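Local structure of MtVAO615 (Myceliophthora thermophila, 6F72) at residues Asn250-Val256 with Val289-Arg295; Gly308-Ser312 with Asn346-Thr350. The protein is probably an oxidoreductase that carries one bicovalently bound FAD per subunit and, once reduced, reacts rapidly with molecular oxygen, although no substrate has been identified. The contacts are given in a common frame with arbitrary orientation. Numbering follows the deposited sequence.

Contact 1 (Asn250-Val256 with Val289-Arg295); sequences NVLEWEV and VLSMTAR. With FAD (flavin-adenine dinucleotide), chain E.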
loop_
_atom_site.group_PDB
_atom_site.type_symbol
_atom_site.label_atom_id
_atom_site.label_comp_id
_atom_site.label_asym_id
_atom_site.label_seq_id
_atom_site.Cartn_x
_atom_site.Cartn_y
_atom_site.Cartn_z
ATOM N N ASN A 250 2.918 13.915 7.065
ATOM C CA ASN A 250 4.171 14.529 6.665
ATOM C C ASN A 250 4.112 15.212 5.309
ATOM O O ASN A 250 5.125 15.732 4.855
ATOM C CB ASN A 250 5.297 13.506 6.709
ATOM C CG ASN A 250 5.689 13.159 8.121
ATOM O OD1 ASN A 250 6.562 13.792 8.686
ATOM N ND2 ASN A 250 5.010 12.164 8.717
ATOM N N VAL A 251 2.936 15.232 4.682
ATOM C CA VAL A 251 2.767 15.901 3.400
ATOM C C VAL A 251 2.676 17.410 3.576
ATOM O O VAL A 251 1.909 17.921 4.420
ATOM C CB VAL A 251 1.555 15.386 2.589
ATOM C CG1 VAL A 251 1.538 16.030 1.202
ATOM C CG2 VAL A 251 1.632 13.889 2.414
ATOM N N LEU A 252 3.473 18.121 2.775
ATOM C CA LEU A 252 3.426 19.578 2.747
ATOM C C LEU A 252 2.621 20.077 1.551
ATOM O O LEU A 252 1.802 20.980 1.684
ATOM C CB LEU A 252 4.836 20.175 2.767
ATOM C CG LEU A 252 5.770 19.756 3.903
ATOM C CD1 LEU A 252 7.184 20.206 3.589
ATOM C CD2 LEU A 252 5.307 20.332 5.242
ATOM N N GLU A 253 2.870 19.480 0.383
ATOM C CA GLU A 253 2.284 19.910 -0.887
ATOM C C GLU A 253 2.024 18.710 -1.755
ATOM O O GLU A 253 2.764 17.740 -1.672
ATOM C CB GLU A 253 3.255 20.817 -1.640
ATOM C CG GLU A 253 3.473 22.148 -0.939
ATOM C CD GLU A 253 4.403 23.076 -1.688
ATOM O OE1 GLU A 253 4.270 23.185 -2.928
ATOM O OE2 GLU A 253 5.240 23.714 -1.020
ATOM N N TRP A 254 0.963 18.802 -2.561
ATOM C CA TRP A 254 0.675 17.879 -3.658
ATOM C C TRP A 254 0.681 18.704 -4.928
ATOM O O TRP A 254 -0.000 19.731 -5.002
ATOM C CB TRP A 254 -0.715 17.250 -3.531
ATOM C CG TRP A 254 -0.895 16.319 -2.368
ATOM C CD1 TRP A 254 -1.599 16.569 -1.210
ATOM C CD2 TRP A 254 -0.382 14.991 -2.250
ATOM N NE1 TRP A 254 -1.545 15.473 -0.378
ATOM C CE2 TRP A 254 -0.802 14.491 -0.988
ATOM C CE3 TRP A 254 0.410 14.168 -3.084
ATOM C CZ2 TRP A 254 -0.467 13.206 -0.546
ATOM C CZ3 TRP A 254 0.753 12.898 -2.633
ATOM C CH2 TRP A 254 0.308 12.426 -1.380
ATOM N N GLU A 255 1.433 18.241 -5.923
ATOM C CA GLU A 255 1.352 18.784 -7.265
ATOM C C GLU A 255 0.547 17.794 -8.103
ATOM O O GLU A 255 0.830 16.603 -8.102
ATOM C CB GLU A 255 2.751 18.993 -7.830
ATOM C CG GLU A 255 2.775 19.543 -9.250
ATOM C CD GLU A 255 4.098 19.326 -9.949
ATOM O OE1 GLU A 255 5.036 18.773 -9.332
ATOM O OE2 GLU A 255 4.199 19.717 -11.137
ATOM N N VAL A 256 -0.482 18.310 -8.771
ATOM C CA VAL A 256 -1.513 17.498 -9.406
ATOM C C VAL A 256 -1.962 18.034 -10.761
ATOM O O VAL A 256 -1.737 19.198 -11.085
ATOM C CB VAL A 256 -2.794 17.327 -8.513
ATOM C CG1 VAL A 256 -2.450 16.925 -7.088
ATOM C CG2 VAL A 256 -3.694 18.560 -8.546
ATOM N N VAL A 289 -1.567 12.765 -9.326
ATOM C CA VAL A 289 -0.459 13.378 -8.585
ATOM C C VAL A 289 0.829 13.255 -9.391
ATOM O O VAL A 289 1.187 12.145 -9.825
ATOM C CB VAL A 289 -0.279 12.728 -7.189
ATOM C CG1 VAL A 289 1.087 13.042 -6.587
ATOM C CG2 VAL A 289 -1.418 13.139 -6.247
ATOM N N LEU A 290 1.511 14.388 -9.576
ATOM C CA LEU A 290 2.808 14.437 -10.262
ATOM C C LEU A 290 3.986 14.425 -9.301
ATOM O O LEU A 290 5.060 13.926 -9.621
ATOM C CB LEU A 290 2.880 15.658 -11.175
ATOM C CG LEU A 290 1.861 15.786 -12.311
ATOM C CD1 LEU A 290 1.937 17.200 -12.869
ATOM C CD2 LEU A 290 2.109 14.771 -13.418
ATOM N N SER A 291 3.782 14.994 -8.116
ATOM C CA SER A 291 4.791 14.974 -7.068
ATOM C C SER A 291 4.129 15.298 -5.749
ATOM O O SER A 291 2.995 15.799 -5.719
ATOM C CB SER A 291 5.918 15.990 -7.356
ATOM O OG SER A 291 5.515 17.319 -7.058
ATOM N N MET A 292 4.847 14.998 -4.668
ATOM C CA MET A 292 4.522 15.498 -3.334
ATOM C C MET A 292 5.758 16.146 -2.730
ATOM O O MET A 292 6.892 15.802 -3.073
ATOM C CB MET A 292 3.994 14.364 -2.433
ATOM C CG MET A 292 5.038 13.406 -1.878
ATOM S SD MET A 292 4.329 12.256 -0.687
ATOM C CE MET A 292 5.829 11.591 0.049
ATOM N N THR A 293 5.536 17.113 -1.856
ATOM C CA THR A 293 6.604 17.633 -1.033
ATOM C C THR A 293 6.280 17.172 0.375
ATOM O O THR A 293 5.131 17.280 0.820
ATOM C CB THR A 293 6.678 19.153 -1.152
ATOM O OG1 THR A 293 6.777 19.480 -2.538
ATOM C CG2 THR A 293 7.889 19.716 -0.394
ATOM N N ALA A 294 7.285 16.628 1.052
ATOM C CA ALA A 294 7.091 16.070 2.380
ATOM C C ALA A 294 8.255 16.369 3.294
ATOM O O ALA A 294 9.403 16.503 2.848
ATOM C CB ALA A 294 6.860 14.571 2.305
ATOM N N ARG A 295 7.925 16.458 4.576
ATOM C CA ARG A 295 8.883 16.611 5.663
ATOM C C ARG A 295 9.996 15.562 5.650
ATOM O O ARG A 295 9.752 14.381 5.430
ATOM C CB ARG A 295 8.154 16.579 7.018
ATOM C CG ARG A 295 6.961 17.523 7.111
ATOM C CD ARG A 295 6.421 17.691 8.536
ATOM N NE ARG A 295 5.901 16.458 9.124
ATOM C CZ ARG A 295 5.175 16.384 10.246
ATOM N NH1 ARG A 295 4.854 17.492 10.930
ATOM N NH2 ARG A 295 4.767 15.195 10.687
HETATM P PA FAD E . -0.320 1.419 -7.169
HETATM O O1A FAD E . -1.092 0.130 -7.278
HETATM O O2A FAD E . 0.444 1.844 -8.391
HETATM O O5B FAD E . -1.341 2.579 -6.728
HETATM C C5B FAD E . -2.328 2.374 -5.716
HETATM C C4B FAD E . -3.513 3.316 -5.894
HETATM O O4B FAD E . -3.054 4.670 -5.894
HETATM C C3B FAD E . -4.277 3.131 -7.191
HETATM O O3B FAD E . -5.657 3.382 -6.898
HETATM C C2B FAD E . -3.750 4.219 -8.111
HETATM O O2B FAD E . -4.738 4.647 -9.052
HETATM C C1B FAD E . -3.394 5.323 -7.130
HETATM N N9A FAD E . -2.233 6.155 -7.528
HETATM C C8A FAD E . -0.936 5.798 -7.424
HETATM N N7A FAD E . -0.126 6.806 -7.835
HETATM C C5A FAD E . -0.915 7.830 -8.198
HETATM C C6A FAD E . -0.703 9.196 -8.726
HETATM N N6A FAD E . 0.554 9.639 -8.949
HETATM N N1A FAD E . -1.790 9.958 -8.984
HETATM C C2A FAD E . -3.049 9.517 -8.771
HETATM N N3A FAD E . -3.315 8.279 -8.282
HETATM C C4A FAD E . -2.308 7.408 -7.985
HETATM N N1 FAD E . 1.303 -0.041 3.161
HETATM C C2 FAD E . 1.640 0.452 4.380
HETATM O O2 FAD E . 0.943 1.368 4.878
HETATM N N3 FAD E . 2.703 -0.018 5.069
HETATM C C4 FAD E . 3.499 -1.004 4.624
HETATM O O4 FAD E . 4.471 -1.410 5.300
HETATM C C4X FAD E . 3.200 -1.584 3.296
HETATM N N5 FAD E . 3.957 -2.569 2.767
HETATM C C5X FAD E . 3.676 -3.106 1.544
HETATM C C6 FAD E . 4.484 -4.132 1.008
HETATM C C7 FAD E . 4.170 -4.665 -0.262
HETATM C C7M FAD E . 5.046 -5.774 -0.817
HETATM C C8 FAD E . 2.994 -4.135 -1.043
HETATM C C8M FAD E . 2.633 -4.572 -2.456
HETATM C C9 FAD E . 2.214 -3.122 -0.495
HETATM C C9A FAD E . 2.503 -2.587 0.764
HETATM N N10 FAD E . 1.711 -1.542 1.297
HETATM C C10 FAD E . 2.024 -1.030 2.574
HETATM C "C1'" FAD E . 0.538 -1.068 0.566
HETATM C "C2'" FAD E . 0.604 0.260 -0.128
HETATM O "O2'" FAD E . 0.535 1.274 0.872
HETATM C "C3'" FAD E . -0.625 0.302 -1.028
HETATM O "O3'" FAD E . -0.735 -0.906 -1.810
HETATM C "C4'" FAD E . -0.599 1.517 -1.943
HETATM O "O4'" FAD E . -1.865 1.651 -2.591
HETATM C "C5'" FAD E . 0.554 1.445 -2.946
HETATM O "O5'" FAD E . 0.511 2.530 -3.860
HETATM P P FAD E . 1.425 2.488 -5.181
HETATM O O1P FAD E . 2.824 2.110 -4.786
HETATM O O2P FAD E . 1.123 3.772 -5.918
HETATM O O3P FAD E . 0.760 1.258 -5.990
#

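Contact 2 (Gly308-Ser312 with Asn346-Thr350); sequences GFNDS and NNSLT. With NAG (2-acetamido-2-deoxy-beta-D-glucopyranose), chain F.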
loop_
_atom_site.group_PDB
_atom_site.type_symbol
_atom_site.label_atom_id
_atom_site.label_comp_id
_atom_site.label_asym_id
_atom_site.label_seq_id
_atom_site.Cartn_x
_atom_site.Cartn_y
_atom_site.Cartn_z
ATOM N N GLY A 308 12.045 -12.578 19.660
ATOM C CA GLY A 308 11.233 -13.743 19.323
ATOM C C GLY A 308 10.993 -14.669 20.493
ATOM O O GLY A 308 11.834 -14.784 21.383
ATOM N N PHE A 309 9.830 -15.320 20.490
ATOM C CA PHE A 309 9.480 -16.347 21.477
ATOM C C PHE A 309 8.485 -17.347 20.894
ATOM O O PHE A 309 7.742 -17.011 19.968
ATOM C CB PHE A 309 8.944 -15.724 22.777
ATOM C CG PHE A 309 7.673 -14.928 22.616
ATOM C CD1 PHE A 309 6.419 -15.552 22.688
ATOM C CD2 PHE A 309 7.719 -13.534 22.436
ATOM C CE1 PHE A 309 5.243 -14.817 22.553
ATOM C CE2 PHE A 309 6.546 -12.793 22.312
ATOM C CZ PHE A 309 5.308 -13.436 22.370
ATOM N N ASN A 310 8.468 -18.560 21.452
ATOM C CA ASN A 310 7.603 -19.639 20.956
ATOM C C ASN A 310 6.939 -20.497 22.057
ATOM O O ASN A 310 7.013 -20.160 23.240
ATOM C CB ASN A 310 8.350 -20.499 19.921
ATOM C CG ASN A 310 9.603 -21.149 20.473
ATOM O OD1 ASN A 310 9.553 -21.922 21.429
ATOM N ND2 ASN A 310 10.739 -20.843 19.856
ATOM N N ASP A 311 6.289 -21.594 21.658
ATOM C CA ASP A 311 5.556 -22.454 22.605
ATOM C C ASP A 311 6.242 -23.781 22.985
ATOM O O ASP A 311 5.669 -24.586 23.722
ATOM C CB ASP A 311 4.088 -22.660 22.158
ATOM C CG ASP A 311 3.944 -23.476 20.874
ATOM O OD1 ASP A 311 4.933 -24.039 20.361
ATOM O OD2 ASP A 311 2.801 -23.557 20.377
ATOM N N SER A 312 7.476 -23.968 22.510
ATOM C CA SER A 312 8.244 -25.215 22.673
ATOM C C SER A 312 8.638 -25.574 24.104
ATOM O O SER A 312 9.090 -26.694 24.354
ATOM C CB SER A 312 9.506 -25.184 21.811
ATOM O OG SER A 312 9.180 -24.987 20.450
ATOM N N ASN A 346 1.082 -19.376 14.735
ATOM C CA ASN A 346 0.324 -20.285 15.610
ATOM C C ASN A 346 1.132 -20.780 16.819
ATOM O O ASN A 346 0.550 -21.170 17.833
ATOM C CB ASN A 346 -0.190 -21.482 14.781
ATOM C CG ASN A 346 -1.271 -22.290 15.493
ATOM O OD1 ASN A 346 -2.124 -21.737 16.202
ATOM N ND2 ASN A 346 -1.245 -23.620 15.297
ATOM N N ASN A 347 2.461 -20.759 16.706
ATOM C CA ASN A 347 3.359 -21.310 17.729
ATOM C C ASN A 347 4.515 -20.376 18.096
ATOM O O ASN A 347 5.174 -20.592 19.112
ATOM C CB ASN A 347 3.929 -22.673 17.289
ATOM C CG ASN A 347 2.865 -23.621 16.772
ATOM O OD1 ASN A 347 2.678 -23.750 15.560
ATOM N ND2 ASN A 347 2.149 -24.280 17.686
ATOM N N SER A 348 4.771 -19.361 17.272
ATOM C CA SER A 348 5.856 -18.403 17.540
ATOM C C SER A 348 5.541 -16.986 17.082
ATOM O O SER A 348 4.730 -16.792 16.172
ATOM C CB SER A 348 7.195 -18.876 16.962
ATOM O OG SER A 348 7.184 -18.859 15.556
ATOM N N LEU A 349 6.167 -16.017 17.756
ATOM C CA LEU A 349 6.108 -14.591 17.404
ATOM C C LEU A 349 7.526 -14.061 17.195
ATOM O O LEU A 349 8.408 -14.244 18.043
ATOM C CB LEU A 349 5.378 -13.765 18.490
ATOM C CG LEU A 349 5.079 -12.275 18.193
ATOM C CD1 LEU A 349 3.697 -11.877 18.690
ATOM C CD2 LEU A 349 6.142 -11.323 18.735
ATOM N N THR A 350 7.729 -13.393 16.066
ATOM C CA THR A 350 9.028 -12.823 15.732
ATOM C C THR A 350 8.838 -11.349 15.479
ATOM O O THR A 350 8.082 -10.966 14.584
ATOM C CB THR A 350 9.644 -13.502 14.488
ATOM O OG1 THR A 350 9.717 -14.913 14.712
ATOM C CG2 THR A 350 11.052 -12.962 14.218
HETATM C C1 NAG F . 12.024 -21.391 20.227
HETATM C C2 NAG F . 12.887 -21.713 18.994
HETATM C C3 NAG F . 14.267 -22.255 19.393
HETATM C C4 NAG F . 14.930 -21.395 20.475
HETATM C C5 NAG F . 13.968 -21.280 21.670
HETATM C C6 NAG F . 14.564 -20.532 22.863
HETATM C C7 NAG F . 11.501 -22.370 17.027
HETATM C C8 NAG F . 10.884 -23.545 16.325
HETATM N N2 NAG F . 12.197 -22.673 18.135
HETATM O O3 NAG F . 15.108 -22.334 18.238
HETATM O O4 NAG F . 16.193 -21.964 20.854
HETATM O O5 NAG F . 12.741 -20.654 21.239
HETATM O O6 NAG F . 14.611 -19.125 22.600
HETATM O O7 NAG F . 11.359 -21.233 16.595
#

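Contact 1 (Asn250-Val256 with Val289-Arg295)
Arg295, Glu255 and Asn250 lose the most surface where two antiparallel strands of the FAD-binding domain meet, their short axes 4.5 Å apart and inclined at 164°. At one end the pairing is doubled by side chains: the backbone bond from Arg295 N to Asn250 O (2.9 Å) is joined by a bond from Arg295 NE to Asn250 OD1 (2.8 Å), with a weak one from NH2 of the same guanidinium to OD1. Asn250 ND2 donates to the backbone of Tyr244 and Val246, while Arg295 NH1 reaches Pro459 O. Near the other end, Ser291 OG donates to Glu255 OE1 (2.7 Å), and the second carboxylate oxygen of Glu255 bonds His263. The pair carries two classic beta bulges. Thr293 O accepts from Leu252 N (2.7 Å) and Glu253 N (3.2 Å) in one; in the other, at the Glu255 end, Glu255 O accepts from Leu290 N (2.7 Å) and, weakly, from Ser291 N. The face carrying Val251, Trp254, Val256, Val289, Met292 and Ala294 is largely apolar; Val251 packs on helix 227-233, Val256 on helix 272-278, and Trp254 and Val289 on both, with Trp254 NE1 hydrogen-bonded to Ser279 OG. Trp254 CZ3 lies 3.6 Å from Met292 CB, and Met292 SD sits obliquely 4.7 Å from the centroid of the six-membered ring, a Met-aromatic contact. Val289 turns its outer backbone edge to the cofactor: Val289 N donates to FAD N1A (2.8 Å), and FAD N6A donates to Val289 O (2.7 Å). This pair matches the Watson-Crick edge of adenine, and both bonds are made by strand backbone alone.

Contact 2 (Gly308-Ser312 with Asn346-Thr350)
A sugar grows directly from the end of a beta strand: Asn310 ND2 is bonded covalently to C1 of an N-acetylglucosamine (1.4 Å), although the asparagine's CA is only 4.0 Å from that of Ser348 in a non-hydrogen-bonded antiparallel pair. The side chain of Asn310 leads away from the partner strand, leaving its CB 3.6 Å from Ser348 CB and carrying the glycan clear. Its OD1 accepts from Ser312 N (3.1 Å), an Asx turn that bends the chain just past the strand and spans the Asn-Asp-Ser sequon of N-glycosylation. Before the turn, Phe309 and Leu349 form a hydrogen-bonded pair, with Phe309 N to Leu349 O at 3.0 Å and Leu349 N to Phe309 O at 2.9 Å. On the face bearing these two side chains, Leu349 CB lies over the Phe309 ring, 4.2 Å from its centroid, in a CH-pi contact. Gly308 pairs with Thr350, and its CA comes within 3.1 Å of Leu349 O. Beyond the strand ends the pairing loosens to a weak bond from Asp311 N to Asn347 O, but a side-chain bond from Asn347 ND2 to Asp311 OD2 (2.9 Å) still joins the two segments. Asp311 OD2 also bonds Asn316, at the start of helix 316-335. That helix covers the Phe309-Leu349 face through Tyr319 and Val323. In the seven-stranded antiparallel sheet, strands 302-310 and 348-356 are neighbours, flanked by strand 382-388 beyond the former and strand 339-344 beyond the latter.

From the N terminus, contact 1 comes first: 32 residues separate its segments, a loop that includes strand 263-266 and helix 272-278 and is closed when strand 288-298 returns beside 251-257. Strand 302-310 follows almost at once and opens contact 2, whose 33-residue loop runs through helix 316-335 and strand 339-344 before strand 348-356 closes it. The two loops are in series, neither nesting nor crossing. Contact 1 belongs to the sheet beside the FAD adenine, contact 2 to a separate sheet. Their centres lie about 41 Å apart on opposite sides of the chain's centre; the ends of strands 288-298 and 302-310, with the short link between them, take the chain from one sheet to the other.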